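Local coordinates for protein polyandrocarpa lectin (Polyandrocarpa misakiensis, PDB 1TLG) that binds galactose through a calcium ion as a homodimeric C-type lectin and takes part in the animal's defence against microorganisms, at residues 86-91 and 106-111. Sequence-based numbering, arbitrary orientation.
With CA (calcium ion), chain D; GAL (beta-D-galactopyranose), chain C.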
# COMPACT_ATOMS: atom_id res chain seq x y z
N GLU A 86 0.62 -21.67 -14.33
CA GLU A 86 1.89 -21.41 -13.62
C GLU A 86 1.72 -22.13 -12.29
O GLU A 86 0.57 -22.31 -11.87
CB GLU A 86 2.11 -19.91 -13.48
CG GLU A 86 2.14 -19.11 -14.77
CD GLU A 86 3.38 -19.36 -15.61
OE1 GLU A 86 4.44 -19.78 -15.10
OE2 GLU A 86 3.30 -19.10 -16.83
N PRO A 87 2.77 -22.56 -11.63
CA PRO A 87 4.13 -22.39 -12.09
C PRO A 87 4.47 -23.29 -13.27
O PRO A 87 3.91 -24.39 -13.37
CB PRO A 87 4.96 -22.78 -10.87
CG PRO A 87 4.12 -23.77 -10.15
CD PRO A 87 2.70 -23.30 -10.34
N SER A 88 5.38 -22.85 -14.13
CA SER A 88 5.71 -23.61 -15.32
C SER A 88 7.18 -23.53 -15.70
O SER A 88 7.53 -24.20 -16.67
CB SER A 88 4.86 -23.07 -16.48
OG SER A 88 5.33 -21.76 -16.80
N ASN A 89 8.00 -22.75 -15.01
CA ASN A 89 9.41 -22.64 -15.42
C ASN A 89 10.13 -23.95 -15.12
O ASN A 89 9.65 -24.75 -14.31
CB ASN A 89 10.08 -21.46 -14.72
CG ASN A 89 9.64 -20.12 -15.25
OD1 ASN A 89 8.45 -19.96 -15.55
ND2 ASN A 89 10.57 -19.17 -15.37
N PRO A 90 11.27 -24.18 -15.75
CA PRO A 90 12.03 -25.40 -15.53
C PRO A 90 12.35 -25.58 -14.05
O PRO A 90 12.89 -24.73 -13.35
CB PRO A 90 13.26 -25.23 -16.41
CG PRO A 90 12.84 -24.23 -17.45
CD PRO A 90 11.92 -23.28 -16.73
N GLN A 91 11.96 -26.72 -13.50
CA GLN A 91 12.16 -27.09 -12.12
C GLN A 91 13.62 -27.22 -11.71
O GLN A 91 13.85 -27.50 -10.53
CB GLN A 91 11.48 -28.44 -11.83
CG GLN A 91 9.97 -28.35 -11.74
CD GLN A 91 9.28 -29.69 -11.83
OE1 GLN A 91 9.32 -30.54 -10.94
NE2 GLN A 91 8.60 -29.90 -12.96
N LEU A 106 0.02 -14.73 -9.15
CA LEU A 106 1.37 -15.22 -8.90
C LEU A 106 1.99 -15.96 -10.07
O LEU A 106 1.29 -16.60 -10.86
CB LEU A 106 1.43 -16.10 -7.65
CG LEU A 106 1.00 -15.45 -6.33
CD1 LEU A 106 1.24 -16.43 -5.19
CD2 LEU A 106 1.73 -14.13 -6.08
N ASP A 107 3.32 -15.89 -10.15
CA ASP A 107 4.03 -16.53 -11.25
C ASP A 107 5.46 -16.87 -10.82
O ASP A 107 5.99 -16.14 -9.99
CB ASP A 107 4.04 -15.60 -12.47
CG ASP A 107 4.99 -16.08 -13.56
OD1 ASP A 107 4.85 -17.25 -13.98
OD2 ASP A 107 5.89 -15.32 -13.98
N ASP A 108 6.05 -17.93 -11.38
CA ASP A 108 7.43 -18.29 -11.05
C ASP A 108 8.40 -17.76 -12.10
O ASP A 108 8.17 -17.92 -13.31
CB ASP A 108 7.56 -19.80 -10.92
CG ASP A 108 7.28 -20.58 -12.18
OD1 ASP A 108 6.39 -20.23 -12.98
OD2 ASP A 108 7.97 -21.61 -12.39
N VAL A 109 9.49 -17.14 -11.69
CA VAL A 109 10.47 -16.55 -12.58
C VAL A 109 11.90 -16.74 -12.08
O VAL A 109 12.11 -17.17 -10.95
CB VAL A 109 10.28 -15.01 -12.64
CG1 VAL A 109 9.00 -14.64 -13.36
CG2 VAL A 109 10.29 -14.44 -11.22
N GLY A 110 12.85 -16.34 -12.91
CA GLY A 110 14.26 -16.37 -12.48
C GLY A 110 14.33 -15.22 -11.45
O GLY A 110 13.45 -14.35 -11.46
N CYS A 111 15.33 -15.22 -10.59
CA CYS A 111 15.36 -14.19 -9.55
C CYS A 111 16.13 -12.94 -9.92
O CYS A 111 16.31 -12.06 -9.08
CB CYS A 111 15.88 -14.91 -8.29
SG CYS A 111 14.96 -16.45 -7.96
CA CA D . 6.39 -18.88 -14.81
C1 GAL C . 7.77 -16.52 -19.38
C2 GAL C . 7.31 -17.81 -18.69
C3 GAL C . 6.05 -17.55 -17.90
C4 GAL C . 6.18 -16.33 -16.94
C5 GAL C . 6.70 -15.10 -17.73
C6 GAL C . 6.94 -13.82 -16.91
O1 GAL C . 8.99 -16.74 -19.98
O2 GAL C . 7.00 -18.78 -19.70
O3 GAL C . 5.78 -18.70 -17.18
O4 GAL C . 6.99 -16.72 -15.87
O5 GAL C . 7.93 -15.46 -18.42
O6 GAL C . 7.29 -12.76 -17.78
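Pro87 CB lies over one face of the Asp108 carboxylate, 3.5 Å from Asp108 CG. The calcium ion sits off the other face, bound to OD1. Two backbone N-H groups meet the carboxylate's oxygen edge. Ser88 N hydrogen-bonds Asp108 OD1 at 3.0 Å, on the syn side and 30° out of the plane. Asn89 N hydrogen-bonds the syn lone pair of Asp108 OD2 at 2.9 Å. This grip fixes the rotation of Asp108.

The Glu86 carboxylate has Asp107 OD1 over one face, 2.8 Å from Glu86 OE1. The two carboxylate planes are 90° apart. Ser88 OG donates to OE1 from the other face. The close acidic oxygens are held together by the calcium, which probably offsets their charge. It binds Glu86 OE1 at 2.2 Å, Asn89 OD1, Asp107 OD1, and both the backbone O and OD1 of Asp108. Galactose O3 and O4 also bind the ion. The second carboxylate oxygens meet the O3/O4 edge of the sugar: Glu86 OE2 is 2.5 Å from galactose O3 and Asp107 OD2 is 2.6 Å from galactose O4. Asp107 OD2 accepts a hydrogen bond from Gln98 NE2.

A cis peptide precedes Pro87. This cis-proline Glu-Pro-Ser loop, set beside the Asp107-Asp108 pair of strand 105-109, forms the calcium-dependent sugar site of the C-type lectin fold.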